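Local coordinates for protein hemolysins related proteins containing CBS domains (Klebsiella pneumoniae subsp. pneumoniae, PDB 3HF7) that is of unknown function but binds adenosine monophosphate through its CBS-domain pair, part of a larger, probably membrane-bound protein of the UPF0053 family, at residues Gly16-Asp21 with Tyr41-Asp46; Gly36-Tyr41 with Ser50-Arg55. All blocks are in the same frame, centred on the assembly; numbering follows the deposited sequence.

Contact 1: residues Gly16-Asp21 with Tyr41-Asp46; sequences GIDIND and YRDSLD
Asp18 OD1 is gripped by two backbone N-H groups that come from opposite faces of its carboxylate plane. One is Asn20 N, two residues further on, which makes an Asx turn. The other is Asp43 N across the contact, 2.7 Å from Asp18 OD1 in a nearly straight bond. CG of Asp18 stands anti to its backbone N (chi1 -163°), and the carboxylate turns toward the 41-46 loop. The contact lies where the parallel strands 16-18 and 37-41 of a CBS-domain sheet run out into turns. Two backbone bonds close the pairing: Tyr41 N to Ile17 O at 3.0 Å and Ile19 N to Tyr41 O at 2.6 Å. The type I turn from Asp18 to Asp21 starts within this pairing.

The Tyr41 ring lies over the backbone of the neighbouring strand. Placed between its own N and carbonyl carbon (chi1 62°), CG of Tyr41 comes to 3.7 Å from Ile17 O. Ile17 O and Asp18 N lie over one ring face, each offset toward the rim. CE1 of Tyr41 also reaches Asp18 CB at 3.5 Å, and the two side chains cross at about a right angle. Ile19 packs its CG1 and CG2 against Tyr41 O, each at 3.5 Å. It also touches Leu40 and Ile49 in the sheet.

The outer side is more polar and exposed. Arg42 passes its CG beside Asn20 OD1 at 3.4 Å, while its guanidinium pairs with Asp47. The carboxylates of Asp18 and Asp43 are near each other, and their like charges may repel. On this exposed side, Asn20 ND2 makes a weak, bent bond to Asp43 OD1, with the amide and carboxylate planes 65° apart.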
loop_
_atom_site.group_PDB
_atom_site.type_symbol
_atom_site.label_atom_id
_atom_site.label_comp_id
_atom_site.label_asym_id
_atom_site.label_seq_id
_atom_site.Cartn_x
_atom_site.Cartn_y
_atom_site.Cartn_z
ATOM N N GLY A 16 3.424 -5.986 3.753
ATOM C CA GLY A 16 2.575 -6.550 2.732
ATOM C C GLY A 16 2.541 -8.052 2.923
ATOM O O GLY A 16 3.163 -8.588 3.847
ATOM N N ILE A 17 1.804 -8.735 2.058
ATOM C CA ILE A 17 1.718 -10.178 2.133
ATOM C C ILE A 17 2.046 -10.780 0.791
ATOM O O ILE A 17 1.566 -10.343 -0.260
ATOM C CB ILE A 17 0.314 -10.688 2.575
ATOM C CG1 ILE A 17 -0.176 -9.965 3.824
ATOM C CG2 ILE A 17 0.350 -12.183 2.857
ATOM C CD1 ILE A 17 -1.690 -10.132 4.045
ATOM N N ASP A 18 2.874 -11.807 0.866
ATOM C CA ASP A 18 3.125 -12.694 -0.245
ATOM C C ASP A 18 1.894 -13.552 -0.418
ATOM O O ASP A 18 1.555 -14.364 0.453
ATOM C CB ASP A 18 4.344 -13.573 0.039
ATOM C CG ASP A 18 4.900 -14.207 -1.208
ATOM O OD1 ASP A 18 4.222 -14.148 -2.265
ATOM O OD2 ASP A 18 6.024 -14.766 -1.132
ATOM N N ILE A 19 1.207 -13.363 -1.533
ATOM C CA ILE A 19 0.011 -14.147 -1.779
ATOM C C ILE A 19 0.369 -15.581 -2.156
ATOM O O ILE A 19 -0.528 -16.400 -2.383
ATOM C CB ILE A 19 -0.939 -13.493 -2.807
ATOM C CG1 ILE A 19 -0.420 -13.664 -4.229
ATOM C CG2 ILE A 19 -1.153 -12.030 -2.464
ATOM C CD1 ILE A 19 -1.418 -13.193 -5.268
ATOM N N ASN A 20 1.669 -15.888 -2.209
ATOM C CA ASN A 20 2.123 -17.277 -2.358
ATOM C C ASN A 20 2.070 -18.142 -1.086
ATOM O O ASN A 20 2.063 -19.366 -1.185
ATOM C CB ASN A 20 3.515 -17.350 -2.985
ATOM C CG ASN A 20 3.484 -17.175 -4.490
ATOM O OD1 ASN A 20 2.431 -17.263 -5.117
ATOM N ND2 ASN A 20 4.649 -16.919 -5.080
ATOM N N ASP A 21 2.026 -17.528 0.094
ATOM C CA ASP A 21 1.912 -18.312 1.332
ATOM C C ASP A 21 0.649 -19.186 1.398
ATOM O O ASP A 21 -0.359 -18.890 0.763
ATOM C CB ASP A 21 1.982 -17.403 2.546
ATOM C CG ASP A 21 3.288 -16.663 2.630
ATOM O OD1 ASP A 21 3.316 -15.539 3.175
ATOM O OD2 ASP A 21 4.299 -17.203 2.133
ATOM N N TYR A 41 1.334 -8.973 -2.875
ATOM C CA TYR A 41 2.283 -9.264 -3.943
ATOM C C TYR A 41 2.537 -10.768 -4.095
ATOM O O TYR A 41 2.216 -11.576 -3.207
ATOM C CB TYR A 41 3.610 -8.552 -3.673
ATOM C CG TYR A 41 4.288 -8.995 -2.395
ATOM C CD1 TYR A 41 5.027 -10.186 -2.339
ATOM C CD2 TYR A 41 4.189 -8.234 -1.237
ATOM C CE1 TYR A 41 5.647 -10.586 -1.158
ATOM C CE2 TYR A 41 4.795 -8.635 -0.059
ATOM C CZ TYR A 41 5.511 -9.794 -0.025
ATOM O OH TYR A 41 6.106 -10.154 1.155
ATOM N N ARG A 42 3.143 -11.131 -5.217
ATOM C CA ARG A 42 3.528 -12.494 -5.449
ATOM C C ARG A 42 5.064 -12.564 -5.386
ATOM O O ARG A 42 5.757 -12.032 -6.266
ATOM C CB ARG A 42 2.994 -12.920 -6.809
ATOM C CG ARG A 42 2.736 -14.404 -6.977
ATOM C CD ARG A 42 1.991 -14.655 -8.294
ATOM N NE ARG A 42 2.239 -13.560 -9.239
ATOM C CZ ARG A 42 1.298 -12.802 -9.816
ATOM N NH1 ARG A 42 -0.001 -13.012 -9.588
ATOM N NH2 ARG A 42 1.668 -11.832 -10.648
ATOM N N ASP A 43 5.586 -13.196 -4.329
ATOM C CA ASP A 43 7.028 -13.471 -4.177
ATOM C C ASP A 43 7.839 -12.351 -3.552
ATOM O O ASP A 43 8.559 -12.556 -2.572
ATOM C CB ASP A 43 7.666 -13.838 -5.511
ATOM C CG ASP A 43 7.259 -15.205 -5.984
ATOM O OD1 ASP A 43 7.038 -16.078 -5.116
ATOM O OD2 ASP A 43 7.169 -15.412 -7.216
ATOM N N SER A 44 7.747 -11.170 -4.145
ATOM C CA SER A 44 8.442 -10.009 -3.627
ATOM C C SER A 44 7.887 -8.734 -4.241
ATOM O O SER A 44 7.051 -8.771 -5.149
ATOM C CB SER A 44 9.950 -10.104 -3.905
ATOM O OG SER A 44 10.237 -9.809 -5.265
ATOM N N LEU A 45 8.399 -7.606 -3.755
ATOM C CA LEU A 45 7.985 -6.302 -4.220
ATOM C C LEU A 45 8.407 -6.030 -5.663
ATOM O O LEU A 45 8.189 -4.940 -6.197
ATOM C CB LEU A 45 8.481 -5.229 -3.252
ATOM C CG LEU A 45 7.632 -5.216 -1.971
ATOM C CD1 LEU A 45 8.215 -4.313 -0.886
ATOM C CD2 LEU A 45 6.167 -4.859 -2.268
ATOM N N ASP A 46 8.984 -7.038 -6.306
ATOM C CA ASP A 46 9.187 -6.988 -7.735
ATOM C C ASP A 46 7.887 -7.246 -8.433
ATOM O O ASP A 46 7.763 -7.006 -9.629
ATOM C CB ASP A 46 10.155 -8.064 -8.153
ATOM C CG ASP A 46 11.560 -7.745 -7.763
ATOM O OD1 ASP A 46 11.813 -6.624 -7.240
ATOM O OD2 ASP A 46 12.410 -8.625 -7.994
#

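Contact 2: residues Gly36-Tyr41 with Ser50-Arg55. With AMP (adenosine monophosphate), chain B.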
loop_
_atom_site.group_PDB
_atom_site.type_symbol
_atom_site.label_atom_id
_atom_site.label_comp_id
_atom_site.label_asym_id
_atom_site.label_seq_id
_atom_site.Cartn_x
_atom_site.Cartn_y
_atom_site.Cartn_z
ATOM N N GLY A 36 -3.484 0.149 8.231
ATOM C CA GLY A 36 -4.793 0.167 7.576
ATOM C C GLY A 36 -4.830 -0.368 6.154
ATOM O O GLY A 36 -5.827 -0.969 5.735
ATOM N N ARG A 37 -3.763 -0.121 5.397
ATOM C CA ARG A 37 -3.627 -0.693 4.057
ATOM C C ARG A 37 -2.358 -1.549 4.009
ATOM O O ARG A 37 -1.404 -1.290 4.732
ATOM C CB ARG A 37 -3.581 0.397 2.977
ATOM C CG ARG A 37 -4.375 1.666 3.265
ATOM C CD ARG A 37 -5.780 1.603 2.697
ATOM N NE ARG A 37 -6.018 2.427 1.496
ATOM C CZ ARG A 37 -6.742 3.551 1.490
ATOM N NH1 ARG A 37 -7.260 3.974 2.636
ATOM N NH2 ARG A 37 -6.945 4.252 0.359
ATOM N N ILE A 38 -2.343 -2.579 3.173
ATOM C CA ILE A 38 -1.143 -3.411 3.020
ATOM C C ILE A 38 -1.033 -3.950 1.618
ATOM O O ILE A 38 -2.045 -4.175 0.959
ATOM C CB ILE A 38 -1.108 -4.606 3.977
ATOM C CG1 ILE A 38 -2.436 -5.357 3.934
ATOM C CG2 ILE A 38 -0.722 -4.155 5.383
ATOM C CD1 ILE A 38 -2.280 -6.800 3.679
ATOM N N VAL A 39 0.208 -4.180 1.182
ATOM C CA VAL A 39 0.476 -4.568 -0.195
ATOM C C VAL A 39 0.265 -6.065 -0.360
ATOM O O VAL A 39 0.730 -6.864 0.455
ATOM C CB VAL A 39 1.907 -4.147 -0.667
ATOM C CG1 VAL A 39 2.086 -4.399 -2.162
ATOM C CG2 VAL A 39 2.186 -2.686 -0.355
ATOM N N LEU A 40 -0.458 -6.432 -1.411
ATOM C CA LEU A 40 -0.531 -7.816 -1.853
ATOM C C LEU A 40 0.450 -7.993 -3.003
ATOM O O LEU A 40 0.418 -7.239 -3.983
ATOM C CB LEU A 40 -1.958 -8.157 -2.296
ATOM C CG LEU A 40 -3.083 -7.994 -1.262
ATOM C CD1 LEU A 40 -4.427 -8.393 -1.895
ATOM C CD2 LEU A 40 -2.812 -8.785 0.042
ATOM N N TYR A 41 1.334 -8.973 -2.875
ATOM C CA TYR A 41 2.283 -9.264 -3.943
ATOM C C TYR A 41 2.537 -10.768 -4.095
ATOM O O TYR A 41 2.216 -11.576 -3.207
ATOM C CB TYR A 41 3.610 -8.552 -3.673
ATOM C CG TYR A 41 4.288 -8.995 -2.395
ATOM C CD1 TYR A 41 5.027 -10.186 -2.339
ATOM C CD2 TYR A 41 4.189 -8.234 -1.237
ATOM C CE1 TYR A 41 5.647 -10.586 -1.158
ATOM C CE2 TYR A 41 4.795 -8.635 -0.059
ATOM C CZ TYR A 41 5.511 -9.794 -0.025
ATOM O OH TYR A 41 6.106 -10.154 1.155
ATOM N N SER A 50 -1.664 -5.348 -5.642
ATOM C CA SER A 50 -2.733 -4.459 -5.230
ATOM C C SER A 50 -2.532 -3.945 -3.817
ATOM O O SER A 50 -1.671 -4.417 -3.075
ATOM C CB SER A 50 -4.068 -5.183 -5.354
ATOM O OG SER A 50 -3.964 -6.476 -4.791
ATOM N N MET A 51 -3.328 -2.942 -3.458
ATOM C CA MET A 51 -3.302 -2.384 -2.116
ATOM C C MET A 51 -4.628 -2.748 -1.457
ATOM O O MET A 51 -5.694 -2.501 -2.024
ATOM C CB MET A 51 -3.088 -0.871 -2.181
ATOM C CG MET A 51 -2.859 -0.219 -0.852
ATOM S SD MET A 51 -1.214 -0.491 -0.162
ATOM C CE MET A 51 -0.202 0.327 -1.410
ATOM N N LEU A 52 -4.563 -3.368 -0.283
ATOM C CA LEU A 52 -5.747 -3.961 0.335
ATOM C C LEU A 52 -6.067 -3.195 1.588
ATOM O O LEU A 52 -5.198 -3.038 2.460
ATOM C CB LEU A 52 -5.476 -5.435 0.671
ATOM C CG LEU A 52 -6.557 -6.491 0.989
ATOM C CD1 LEU A 52 -6.603 -6.841 2.469
ATOM C CD2 LEU A 52 -7.951 -6.143 0.460
ATOM N N ARG A 53 -7.300 -2.690 1.669
ATOM C CA ARG A 53 -7.731 -2.020 2.882
ATOM C C ARG A 53 -8.068 -3.104 3.853
ATOM O O ARG A 53 -9.006 -3.868 3.643
ATOM C CB ARG A 53 -8.915 -1.108 2.620
ATOM C CG ARG A 53 -8.522 0.055 1.761
ATOM C CD ARG A 53 -9.691 0.870 1.314
ATOM N NE ARG A 53 -10.332 0.276 0.151
ATOM C CZ ARG A 53 -11.522 -0.324 0.186
ATOM N NH1 ARG A 53 -12.198 -0.399 1.330
ATOM N NH2 ARG A 53 -12.040 -0.845 -0.928
ATOM N N VAL A 54 -7.253 -3.200 4.891
ATOM C CA VAL A 54 -7.404 -4.243 5.904
ATOM C C VAL A 54 -8.828 -4.275 6.499
ATOM O O VAL A 54 -9.464 -5.339 6.539
ATOM C CB VAL A 54 -6.324 -4.080 7.009
ATOM C CG1 VAL A 54 -6.423 -5.167 8.020
ATOM C CG2 VAL A 54 -4.948 -4.133 6.389
ATOM N N ARG A 55 -9.317 -3.101 6.918
ATOM C CA ARG A 55 -10.642 -2.946 7.529
ATOM C C ARG A 55 -11.726 -3.554 6.666
ATOM O O ARG A 55 -12.678 -4.133 7.180
ATOM C CB ARG A 55 -10.961 -1.469 7.792
ATOM C CG ARG A 55 -12.449 -1.173 7.899
ATOM C CD ARG A 55 -12.728 -0.034 8.860
ATOM N NE ARG A 55 -13.053 1.206 8.165
ATOM C CZ ARG A 55 -12.157 2.104 7.770
ATOM N NH1 ARG A 55 -10.834 1.927 7.985
ATOM N NH2 ARG A 55 -12.598 3.184 7.142
HETATM P P AMP B . -1.892 3.431 9.601
HETATM O O1P AMP B . -1.029 2.589 10.526
HETATM O O2P AMP B . -2.438 2.717 8.387
HETATM O O3P AMP B . -2.922 4.299 10.271
HETATM O "O5'" AMP B . -0.873 4.538 8.995
HETATM C "C5'" AMP B . 0.154 5.156 9.787
HETATM C "C4'" AMP B . 1.407 5.425 8.955
HETATM O "O4'" AMP B . 2.209 4.248 8.852
HETATM C "C3'" AMP B . 1.122 5.876 7.520
HETATM O "O3'" AMP B . 1.053 7.307 7.359
HETATM C "C2'" AMP B . 2.277 5.300 6.731
HETATM O "O2'" AMP B . 3.341 6.237 6.643
HETATM C "C1'" AMP B . 2.760 4.110 7.533
HETATM N N9 AMP B . 2.246 2.920 6.804
HETATM C C8 AMP B . 0.973 2.799 6.396
HETATM N N7 AMP B . 0.773 1.633 5.744
HETATM C C5 AMP B . 1.934 0.978 5.714
HETATM C C6 AMP B . 2.379 -0.311 5.159
HETATM N N6 AMP B . 1.500 -1.122 4.517
HETATM N N1 AMP B . 3.681 -0.640 5.332
HETATM C C2 AMP B . 4.552 0.172 5.977
HETATM N N3 AMP B . 4.203 1.369 6.494
HETATM C C4 AMP B . 2.919 1.826 6.406
#
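Ile38 and Leu52 form the centre of an antiparallel hairpin, joined by bonds in both directions. Ile38 N reaches Leu52 O at 3.0 Å, and Leu52 N reaches Ile38 O at 2.9 Å. Leu40 and Ser50 repeat the pattern, with the bond from Ser50 N to Leu40 O the longer at 3.3 Å.

The tight part is buried. Leu40 CG meets Leu52 CB at 4.0 Å, and Leu40 CD1 lies near Ser50 OG. Ile38 CG1 meets Val54 CG2 at 3.7 Å, the two side chains crossing at about a right angle. Leu30 of helix 23-31 packs on Ile38 and Leu52 on this side. Val39 and Met51 share the other face. Bent at chi2 (75°) and chi3 (63°), Met51 brings CE to Val39 CG2; strand 102-106 packs on Met51.

The Arg37 and Arg53 end is the partly exposed solvent side, where Arg55 barely touches segment 36-41. The Arg37 and Arg53 side chains run side by side, pointing the same way. Arg53 CD lies over the centre of one face of the Arg37 guanidinium, and the two guanidinium planes are 87° apart. The aliphatic part of Arg53, not its charged end, makes this contact. Arg53 NE is paired with Asp77.

Gly36 ends the strand pairing: its O accepts from Val54 N, the first residue of helix 54-61. Its own N donates to AMP O2P at 2.8 Å. AMP N6 donates to Arg37 O at 2.9 Å. Backbone groups at the start of a hairpin strand holding phosphate and adenine amino group are characteristic of the AMP site of a CBS-domain pair.

Contacts 1 and 2 are built on one three-stranded sheet, and strand 37-41 is its middle strand. Contact 1 pairs the end of that strand with 16-18; contact 2 pairs it with 48-53. They share Tyr41, and their centres are 12 Å apart. Ile17 N probably bonds to Val39 O at 2.7 Å, continuing the parallel pairing of strands 16-18 and 37-41. Ile17 CD1 packs on Ile38 CD1 at 3.4 Å. Contact 2 touches AMP directly through Gly36, Arg37 and Ile38. Contact 1 comes closest to it at Gly16, whose N lies 5.3 Å from AMP N6, next to Val15, whose backbone N also binds AMP. His35, Thr117 and Asp120 complete the polar grip.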